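Local atomic coordinates of tartronic semialdehyde reductase (Salmonella typhimurium, PDB entry 1YB4), a protein that probably catalyses the NAD(P)H-dependent reduction of tartronic semialdehyde (2-hydroxy-3-oxopropanoate) to (R)-glycerate. Residues 18-21 against 22-26; 65-68 against 69-73; 100-103 against 104-108; 142-145 against 146-149. All coordinates share one frame; numbering follows the deposited sequence.

From the N terminus, the four contacts sample helices of the NAD-binding Rossmann-type domain. Contact 1 lies at the C-terminal end of helix 15-24, between strands 5-8 and 28-31. Contact 2 is the turn from strand 61-64 into helix 69-77, contact 3 the first turns of helix 100-111, and contact 4 the start of helix 142-155. Each spans a gapless stretch and closes only a helical turn or cap; they follow one another in series, with no nesting or crossing. Contacts 2 and 3 touch directly: Thr69 packs on Glu102, and Val72 and Glu73 pack on Phe106, joining two neighbouring helices. Helix 142-155, which carries contact 4, packs through its later residues on the helix of contact 1.

Contact 1: residues 18-21 against 22-26; sequences MAIN and LARAG
Ile20 and Arg24, one helical turn apart, are brought together by matching first torsions: the CG2 branch of Ile20 and the CG of Arg24 (chi1 -167°) each stand opposite their own backbone N. The Arg24 chain then bends at chi2 and chi3, and the two side chains run side by side in the same direction. As a result the CG2 methyl of Ile20 lies over one face of the guanidinium, offset toward its rim, 3.5 Å from Arg24 NH1. This is a van der Waals contact of a methyl with the flat face of the guanidinium; the charge of Arg24 is answered elsewhere, by a salt bridge from NH2 to Glu40. The backbone of this turn carries the regular helical ladder. Ala23 N reaches Ala19 O at 2.8 Å in a nearly straight bond (165°), while Leu22 N binds Met18 O at 3.1 Å and Arg24 N binds Ile20 O at 3.0 Å. Leu22 also rests its CG 3.6 Å from Met18 O, where residue 18 is a selenomethionine. The helix then ends in a Schellman motif, with Gly26 at positive phi (104°) and its N bonded back to Ala23 O. In the beta-alpha-beta unit of strands 5-8 and 28-31, Met18, Ala19 and Leu22 press on Phe8 of the first strand, Ile20 meets Leu41 of helix 39-42, and Met18 and Leu22 lean on Leu155 of helix 142-155.

Contact 2: residues 65-68 against 69-73; sequences MVPD and TPQVE
Asp68 leaves the loop in an extended conformation, and its carbonyl O receives Val72 N in the carbonyl plane at 3.3 Å, the first i to i+4 bond of the helix that follows. Its side chain caps the same turn. With CG lying between backbone N and carbonyl carbon (chi1 55°), the carboxylate folds over the helix start, where OD1 accepts Gln71 N at 3.0 Å, nearly along its C-O direction. The other oxygen is used as well: Gln71 NE2 donates to Asp68 OD2 at 2.9 Å, arriving from well above the carboxylate plane, and the amide and carboxylate planes stand 70° apart. Gln71 therefore grips the cap twice, through backbone and side chain, which holds the carboxylate against rotation. Its OE1 end turns instead toward the loop and lies 3.1 Å from Val66 CG2 and 3.4 Å from Pro67 CD, with the amide packed across both residues. Pro70 brings CD to 3.0 Å from Asp68 OD1 and, having no N-H, leaves the capping oxygen to Gln71. The partial positive charge of the helix end would be expected to stabilise the ionised aspartate. Alongside, Thr69 OG1 is hydrogen-bonded to Ser99 N, just before helix 100-111. The whole is an aspartate N-cap, placed where strand 61-64 of the Rossmann-type domain turns into helix 69-77.

Contact 3: residues 100-103 against 104-108; sequences PIET and KRFAQ
Glu102 and Arg105, three residues apart, pair on one side of helix 100-111, the crossover helix of the beta-alpha-beta unit between strands 90-94 and 115-123 in the Rossmann-type domain. The electrostatic part of the contact is this salt bridge. Arg105 NH1 donates to Glu102 OE2 at 2.6 Å (147°); OE2 lies at the guanidinium edge, close to its plane, while NH1 comes from above the carboxylate plane, since the two flat groups are turned 78° against each other. The modelled approach of the other carboxylate oxygen to NH2 is implausibly short and remains doubtful. Arg105 reaches its partner because CG sits between N and the carbonyl carbon (chi1 75°), after which the chain runs extended to NE; Glu102 bends at chi2 to meet it. A further polar side chain, Lys104, has its NZ hydrogen-bonded to Ala196 O of the second subunit.

The apolar part centres on Phe106. Glu102 CB lies over one face of its ring, 4.1 Å from CZ, while Phe106 CE1 stands 3.9 Å above the guanidinium plane of Arg105. Beyond the segments the ring packs on Val72 and Leu76 of helix 69-77, and Pro100 packs on helix 167-195, which carries Lys172, the predicted active-site lysine.

Backbone bonds make up the third kind: Lys104 N to Pro100 O at 3.2 Å and Phe106 N to Glu102 O at 2.9 Å. Thr103 O takes Ala107 N at 2.9 Å, and the Ala107 CB methyl lies 3.3 Å from that same oxygen.

Contact 4: residues 142-145 against 146-149; sequences QKVF and DRVK
Asp146 meets Gln142 one turn back in two ways. Its backbone N binds Gln142 O at 2.6 Å with an almost straight N-H (164°). Its carboxylate, with CG opposite the carbonyl carbon (chi1 -75°), leans back along the helix until OD2 is 3.3 Å from Gln142 CG. The Gln142 amide does not lie flat against the carboxylate: their planes are 85° apart, and the aliphatic CG of the glutamine does the touching.

Phe145, beside it, extends its ring toward strand 158-163. Asp146 OD1 sits at the ring edge, in plane, 3.9 Å from CD2. Further along, the Lys149 chain runs next to the ring in the same direction, with CD 3.8 Å from Phe145 CZ; its NZ goes on to a salt bridge with Asp153. This is helix 142-155 of the beta-alpha-beta unit between strands 134-139 and 158-163, at one end of the Rossmann-type sheet, and Phe145 packs inward on Ile159 and Leu161 of the latter strand, which is outermost within the chain.

Val144 sets the third point of contact. The bent Arg147 chain brings its guanidinium back over the preceding turn, one face toward Val144 CA and NH2 4.1 Å from Val144 CG1. Arg147 NH2 is claimed by Asp116 and Thr91. The carbonyl of Val144 accepts Val148 N at 3.1 Å, and Val148 CG2 lies 3.6 Å from the same oxygen, while Val144 and Val148 both pack against strands 90-94 and 115-123.

Contact 1: residues 18-21 against 22-26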
loop_
_atom_site.group_PDB
_atom_site.type_symbol
_atom_site.label_atom_id
_atom_site.label_comp_id
_atom_site.label_asym_id
_atom_site.label_seq_id
_atom_site.Cartn_x
_atom_site.Cartn_y
_atom_site.Cartn_z
HETATM N N MSE A 18 32.616 0.573 21.273
HETATM C CA MSE A 18 32.453 1.964 21.678
HETATM C C MSE A 18 33.200 2.181 22.985
HETATM O O MSE A 18 33.946 3.163 23.132
HETATM C CB MSE A 18 30.969 2.306 21.831
HETATM C CG MSE A 18 30.269 2.436 20.472
HETATM SE SE MSE A 18 28.335 2.375 20.496
HETATM C CE MSE A 18 27.985 4.250 20.897
ATOM N N ALA A 19 33.011 1.248 23.920
ATOM C CA ALA A 19 33.682 1.308 25.209
ATOM C C ALA A 19 35.191 1.263 24.945
ATOM O O ALA A 19 35.962 2.051 25.518
ATOM C CB ALA A 19 33.247 0.124 26.095
ATOM N N ILE A 20 35.600 0.349 24.063
ATOM C CA ILE A 20 37.009 0.207 23.705
ATOM C C ILE A 20 37.587 1.525 23.179
ATOM O O ILE A 20 38.738 1.844 23.440
ATOM C CB ILE A 20 37.217 -0.894 22.644
ATOM C CG1 ILE A 20 36.858 -2.252 23.241
ATOM C CG2 ILE A 20 38.658 -0.889 22.160
ATOM C CD1 ILE A 20 37.258 -3.439 22.374
ATOM N N ASN A 21 36.800 2.295 22.438
ATOM C CA ASN A 21 37.298 3.570 21.940
ATOM C C ASN A 21 37.443 4.611 23.055
ATOM O O ASN A 21 38.364 5.418 23.026
ATOM C CB ASN A 21 36.385 4.130 20.846
ATOM C CG ASN A 21 36.944 3.910 19.465
ATOM O OD1 ASN A 21 37.067 2.778 19.006
ATOM N ND2 ASN A 21 37.299 4.999 18.792
ATOM N N LEU A 22 36.527 4.609 24.020
ATOM C CA LEU A 22 36.599 5.560 25.127
ATOM C C LEU A 22 37.787 5.209 26.037
ATOM O O LEU A 22 38.518 6.093 26.506
ATOM C CB LEU A 22 35.305 5.535 25.941
ATOM C CG LEU A 22 34.049 6.110 25.281
ATOM C CD1 LEU A 22 32.873 5.861 26.181
ATOM C CD2 LEU A 22 34.213 7.608 25.033
ATOM N N ALA A 23 37.978 3.912 26.269
ATOM C CA ALA A 23 39.067 3.438 27.106
ATOM C C ALA A 23 40.408 3.736 26.439
ATOM O O ALA A 23 41.378 4.114 27.099
ATOM C CB ALA A 23 38.910 1.948 27.354
ATOM N N ARG A 24 40.448 3.586 25.123
ATOM C CA ARG A 24 41.664 3.828 24.361
ATOM C C ARG A 24 42.074 5.293 24.397
ATOM O O ARG A 24 43.210 5.624 24.078
ATOM C CB ARG A 24 41.469 3.400 22.903
ATOM C CG ARG A 24 42.754 3.307 22.086
ATOM C CD ARG A 24 43.088 1.850 21.792
ATOM N NE ARG A 24 42.136 1.259 20.860
ATOM C CZ ARG A 24 42.055 -0.043 20.616
ATOM N NH1 ARG A 24 41.162 -0.508 19.745
ATOM N NH2 ARG A 24 42.861 -0.878 21.255
ATOM N N ALA A 25 41.157 6.176 24.771
ATOM C CA ALA A 25 41.486 7.596 24.821
ATOM C C ALA A 25 41.984 8.030 26.195
ATOM O O ALA A 25 42.211 9.218 26.426
ATOM C CB ALA A 25 40.288 8.428 24.423
ATOM N N GLY A 26 42.139 7.070 27.104
ATOM C CA GLY A 26 42.637 7.387 28.434
ATOM C C GLY A 26 41.612 7.415 29.555
ATOM O O GLY A 26 41.972 7.472 30.735
#

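Contact 2: residues 65-68 against 69-73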
loop_
_atom_site.group_PDB
_atom_site.type_symbol
_atom_site.label_atom_id
_atom_site.label_comp_id
_atom_site.label_asym_id
_atom_site.label_seq_id
_atom_site.Cartn_x
_atom_site.Cartn_y
_atom_site.Cartn_z
HETATM N N MSE A 65 24.098 1.197 26.140
HETATM C CA MSE A 65 23.951 0.639 24.796
HETATM C C MSE A 65 23.334 -0.750 24.879
HETATM O O MSE A 65 24.014 -1.772 24.730
HETATM C CB MSE A 65 25.285 0.567 24.048
HETATM C CG MSE A 65 25.157 0.072 22.589
HETATM SE SE MSE A 65 24.249 1.274 21.309
HETATM C CE MSE A 65 22.476 0.512 21.312
ATOM N N VAL A 66 22.024 -0.749 25.117
ATOM C CA VAL A 66 21.206 -1.948 25.242
ATOM C C VAL A 66 20.301 -2.044 23.985
ATOM O O VAL A 66 20.069 -1.044 23.307
ATOM C CB VAL A 66 20.370 -1.845 26.538
ATOM C CG1 VAL A 66 19.140 -1.037 26.287
ATOM C CG2 VAL A 66 20.036 -3.218 27.076
ATOM N N PRO A 67 19.792 -3.251 23.657
ATOM C CA PRO A 67 18.924 -3.537 22.498
ATOM C C PRO A 67 17.572 -2.834 22.247
ATOM O O PRO A 67 17.395 -2.180 21.225
ATOM C CB PRO A 67 18.752 -5.057 22.572
ATOM C CG PRO A 67 20.067 -5.503 23.123
ATOM C CD PRO A 67 20.269 -4.517 24.252
ATOM N N ASP A 68 16.613 -2.983 23.152
ATOM C CA ASP A 68 15.284 -2.393 22.956
ATOM C C ASP A 68 14.840 -1.419 24.053
ATOM O O ASP A 68 15.507 -1.260 25.073
ATOM C CB ASP A 68 14.256 -3.518 22.842
ATOM C CG ASP A 68 14.298 -4.456 24.040
ATOM O OD1 ASP A 68 13.945 -4.008 25.154
ATOM O OD2 ASP A 68 14.699 -5.629 23.871
ATOM N N THR A 69 13.693 -0.781 23.834
ATOM C CA THR A 69 13.147 0.185 24.779
ATOM C C THR A 69 12.982 -0.358 26.205
ATOM O O THR A 69 13.381 0.282 27.168
ATOM C CB THR A 69 11.782 0.697 24.296
ATOM O OG1 THR A 69 11.912 1.209 22.968
ATOM C CG2 THR A 69 11.255 1.801 25.218
ATOM N N PRO A 70 12.376 -1.543 26.357
ATOM C CA PRO A 70 12.195 -2.095 27.704
ATOM C C PRO A 70 13.478 -2.355 28.493
ATOM O O PRO A 70 13.503 -2.143 29.710
ATOM C CB PRO A 70 11.386 -3.361 27.444
ATOM C CG PRO A 70 10.519 -2.934 26.303
ATOM C CD PRO A 70 11.533 -2.262 25.391
ATOM N N GLN A 71 14.529 -2.819 27.810
ATOM C CA GLN A 71 15.819 -3.075 28.458
ATOM C C GLN A 71 16.498 -1.773 28.878
ATOM O O GLN A 71 17.342 -1.766 29.781
ATOM C CB GLN A 71 16.761 -3.819 27.535
ATOM C CG GLN A 71 16.473 -5.284 27.387
ATOM C CD GLN A 71 17.505 -5.947 26.511
ATOM O OE1 GLN A 71 18.690 -6.001 26.855
ATOM N NE2 GLN A 71 17.070 -6.438 25.355
ATOM N N VAL A 72 16.154 -0.677 28.208
ATOM C CA VAL A 72 16.713 0.616 28.575
ATOM C C VAL A 72 15.946 1.099 29.807
ATOM O O VAL A 72 16.489 1.822 30.644
ATOM C CB VAL A 72 16.563 1.665 27.445
ATOM C CG1 VAL A 72 16.560 3.078 28.025
ATOM C CG2 VAL A 72 17.706 1.540 26.482
ATOM N N GLU A 73 14.687 0.687 29.928
ATOM C CA GLU A 73 13.874 1.108 31.063
ATOM C C GLU A 73 14.301 0.393 32.341
ATOM O O GLU A 73 14.303 0.983 33.423
ATOM C CB GLU A 73 12.395 0.833 30.802
ATOM C CG GLU A 73 11.486 1.450 31.847
ATOM C CD GLU A 73 10.029 1.061 31.673
ATOM O OE1 GLU A 73 9.492 1.228 30.550
ATOM O OE2 GLU A 73 9.425 0.596 32.667
#

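Contact 3: residues 100-103 against 104-108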
loop_
_atom_site.group_PDB
_atom_site.type_symbol
_atom_site.label_atom_id
_atom_site.label_comp_id
_atom_site.label_asym_id
_atom_site.label_seq_id
_atom_site.Cartn_x
_atom_site.Cartn_y
_atom_site.Cartn_z
ATOM N N PRO A 100 10.745 6.949 20.867
ATOM C CA PRO A 100 10.783 8.401 21.068
ATOM C C PRO A 100 9.874 8.857 22.215
ATOM O O PRO A 100 10.298 9.626 23.074
ATOM C CB PRO A 100 10.337 8.945 19.710
ATOM C CG PRO A 100 10.879 7.899 18.752
ATOM C CD PRO A 100 10.495 6.624 19.448
ATOM N N ILE A 101 8.633 8.365 22.223
ATOM C CA ILE A 101 7.660 8.699 23.268
ATOM C C ILE A 101 8.146 8.225 24.653
ATOM O O ILE A 101 7.985 8.930 25.660
ATOM C CB ILE A 101 6.270 8.044 22.993
ATOM C CG1 ILE A 101 5.690 8.543 21.666
ATOM C CG2 ILE A 101 5.311 8.364 24.119
ATOM C CD1 ILE A 101 6.428 8.047 20.442
ATOM N N GLU A 102 8.728 7.027 24.693
ATOM C CA GLU A 102 9.251 6.447 25.928
ATOM C C GLU A 102 10.388 7.296 26.466
ATOM O O GLU A 102 10.415 7.655 27.637
ATOM C CB GLU A 102 9.790 5.042 25.663
ATOM C CG GLU A 102 8.759 4.090 25.166
ATOM C CD GLU A 102 7.714 3.841 26.204
ATOM O OE1 GLU A 102 8.020 3.125 27.182
ATOM O OE2 GLU A 102 6.598 4.379 26.046
ATOM N N THR A 103 11.346 7.586 25.595
ATOM C CA THR A 103 12.492 8.392 25.977
ATOM C C THR A 103 12.029 9.677 26.652
ATOM O O THR A 103 12.637 10.124 27.623
ATOM C CB THR A 103 13.363 8.719 24.754
ATOM O OG1 THR A 103 14.009 7.519 24.301
ATOM C CG2 THR A 103 14.414 9.763 25.103
ATOM N N LYS A 104 10.946 10.262 26.145
ATOM C CA LYS A 104 10.407 11.483 26.720
ATOM C C LYS A 104 10.186 11.296 28.213
ATOM O O LYS A 104 10.598 12.137 29.009
ATOM C CB LYS A 104 9.078 11.852 26.057
ATOM C CG LYS A 104 9.169 12.289 24.590
ATOM C CD LYS A 104 9.480 13.778 24.444
ATOM C CE LYS A 104 9.422 14.225 22.981
ATOM N NZ LYS A 104 8.059 14.114 22.385
ATOM N N ARG A 105 9.556 10.192 28.604
ATOM C CA ARG A 105 9.304 9.991 30.024
ATOM C C ARG A 105 10.474 9.428 30.831
ATOM O O ARG A 105 10.570 9.674 32.030
ATOM C CB ARG A 105 8.038 9.158 30.251
ATOM C CG ARG A 105 8.157 7.682 29.985
ATOM C CD ARG A 105 6.997 6.949 30.662
ATOM N NE ARG A 105 6.978 5.522 30.354
ATOM C CZ ARG A 105 6.686 5.017 29.158
ATOM N NH1 ARG A 105 6.386 5.823 28.143
ATOM N NH2 ARG A 105 6.692 3.701 28.983
ATOM N N PHE A 106 11.366 8.679 30.198
ATOM C CA PHE A 106 12.524 8.167 30.930
ATOM C C PHE A 106 13.330 9.392 31.360
ATOM O O PHE A 106 13.775 9.504 32.508
ATOM C CB PHE A 106 13.396 7.287 30.029
ATOM C CG PHE A 106 12.772 5.968 29.664
ATOM C CD1 PHE A 106 11.478 5.648 30.071
ATOM C CD2 PHE A 106 13.486 5.037 28.909
ATOM C CE1 PHE A 106 10.906 4.419 29.730
ATOM C CE2 PHE A 106 12.924 3.806 28.561
ATOM C CZ PHE A 106 11.629 3.496 28.973
ATOM N N ALA A 107 13.491 10.316 30.415
ATOM C CA ALA A 107 14.234 11.548 30.625
ATOM C C ALA A 107 13.724 12.340 31.816
ATOM O O ALA A 107 14.464 12.556 32.773
ATOM C CB ALA A 107 14.185 12.416 29.363
ATOM N N GLN A 108 12.466 12.772 31.775
ATOM C CA GLN A 108 11.946 13.559 32.887
ATOM C C GLN A 108 11.955 12.789 34.203
ATOM O O GLN A 108 11.976 13.398 35.269
ATOM C CB GLN A 108 10.543 14.093 32.587
ATOM C CG GLN A 108 9.449 13.062 32.534
ATOM C CD GLN A 108 8.107 13.692 32.193
ATOM O OE1 GLN A 108 7.678 14.650 32.845
ATOM N NE2 GLN A 108 7.436 13.158 31.170
#

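Contact 4: residues 142-145 against 146-149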
loop_
_atom_site.group_PDB
_atom_site.type_symbol
_atom_site.label_atom_id
_atom_site.label_comp_id
_atom_site.label_asym_id
_atom_site.label_seq_id
_atom_site.Cartn_x
_atom_site.Cartn_y
_atom_site.Cartn_z
ATOM N N GLN A 142 21.593 21.914 25.504
ATOM C CA GLN A 142 22.899 22.246 24.925
ATOM C C GLN A 142 24.129 22.104 25.833
ATOM O O GLN A 142 25.080 21.412 25.467
ATOM C CB GLN A 142 22.867 23.647 24.312
ATOM C CG GLN A 142 24.100 23.951 23.485
ATOM C CD GLN A 142 23.876 25.079 22.511
ATOM O OE1 GLN A 142 22.807 25.170 21.897
ATOM N NE2 GLN A 142 24.879 25.939 22.347
ATOM N N LYS A 143 24.127 22.753 26.997
ATOM C CA LYS A 143 25.271 22.658 27.923
ATOM C C LYS A 143 25.612 21.183 28.224
ATOM O O LYS A 143 26.784 20.815 28.307
ATOM C CB LYS A 143 24.961 23.372 29.246
ATOM C CG LYS A 143 24.506 24.827 29.122
ATOM C CD LYS A 143 25.650 25.792 28.948
ATOM C CE LYS A 143 25.127 27.213 28.819
ATOM N NZ LYS A 143 24.307 27.634 29.989
ATOM N N VAL A 144 24.581 20.356 28.403
ATOM C CA VAL A 144 24.767 18.934 28.670
ATOM C C VAL A 144 25.419 18.311 27.437
ATOM O O VAL A 144 26.387 17.547 27.534
ATOM C CB VAL A 144 23.418 18.239 28.921
ATOM C CG1 VAL A 144 23.642 16.788 29.304
ATOM C CG2 VAL A 144 22.647 18.977 29.996
ATOM N N PHE A 145 24.875 18.640 26.274
ATOM C CA PHE A 145 25.414 18.150 25.019
ATOM C C PHE A 145 26.872 18.603 24.909
ATOM O O PHE A 145 27.744 17.812 24.570
ATOM C CB PHE A 145 24.618 18.715 23.836
ATOM C CG PHE A 145 25.275 18.486 22.497
ATOM C CD1 PHE A 145 25.003 17.340 21.758
ATOM C CD2 PHE A 145 26.195 19.407 21.993
ATOM C CE1 PHE A 145 25.631 17.107 20.539
ATOM C CE2 PHE A 145 26.834 19.188 20.773
ATOM C CZ PHE A 145 26.550 18.033 20.042
ATOM N N ASP A 146 27.128 19.879 25.197
ATOM C CA ASP A 146 28.482 20.428 25.123
ATOM C C ASP A 146 29.446 19.699 26.041
ATOM O O ASP A 146 30.619 19.538 25.712
ATOM C CB ASP A 146 28.490 21.913 25.485
ATOM C CG ASP A 146 27.926 22.796 24.378
ATOM O OD1 ASP A 146 28.236 22.534 23.202
ATOM O OD2 ASP A 146 27.186 23.764 24.688
ATOM N N ARG A 147 28.944 19.259 27.192
ATOM C CA ARG A 147 29.758 18.550 28.183
ATOM C C ARG A 147 30.208 17.162 27.744
ATOM O O ARG A 147 31.354 16.775 27.957
ATOM C CB ARG A 147 28.990 18.443 29.503
ATOM C CG ARG A 147 29.732 17.715 30.614
ATOM C CD ARG A 147 29.127 18.064 31.961
ATOM N NE ARG A 147 27.796 17.492 32.154
ATOM C CZ ARG A 147 26.763 18.158 32.671
ATOM N NH1 ARG A 147 26.904 19.428 33.037
ATOM N NH2 ARG A 147 25.588 17.555 32.835
ATOM N N VAL A 148 29.290 16.423 27.140
ATOM C CA VAL A 148 29.558 15.074 26.669
ATOM C C VAL A 148 30.213 15.093 25.279
ATOM O O VAL A 148 30.829 14.116 24.847
ATOM C CB VAL A 148 28.225 14.291 26.609
ATOM C CG1 VAL A 148 28.446 12.896 26.044
ATOM C CG2 VAL A 148 27.607 14.230 28.015
ATOM N N LYS A 149 30.083 16.229 24.598
ATOM C CA LYS A 149 30.608 16.416 23.244
ATOM C C LYS A 149 31.994 15.843 22.963
ATOM O O LYS A 149 32.191 15.199 21.937
ATOM C CB LYS A 149 30.569 17.907 22.877
ATOM C CG LYS A 149 30.976 18.230 21.439
ATOM C CD LYS A 149 30.265 17.339 20.417
ATOM C CE LYS A 149 30.431 17.881 19.004
ATOM N NZ LYS A 149 31.862 18.109 18.637
#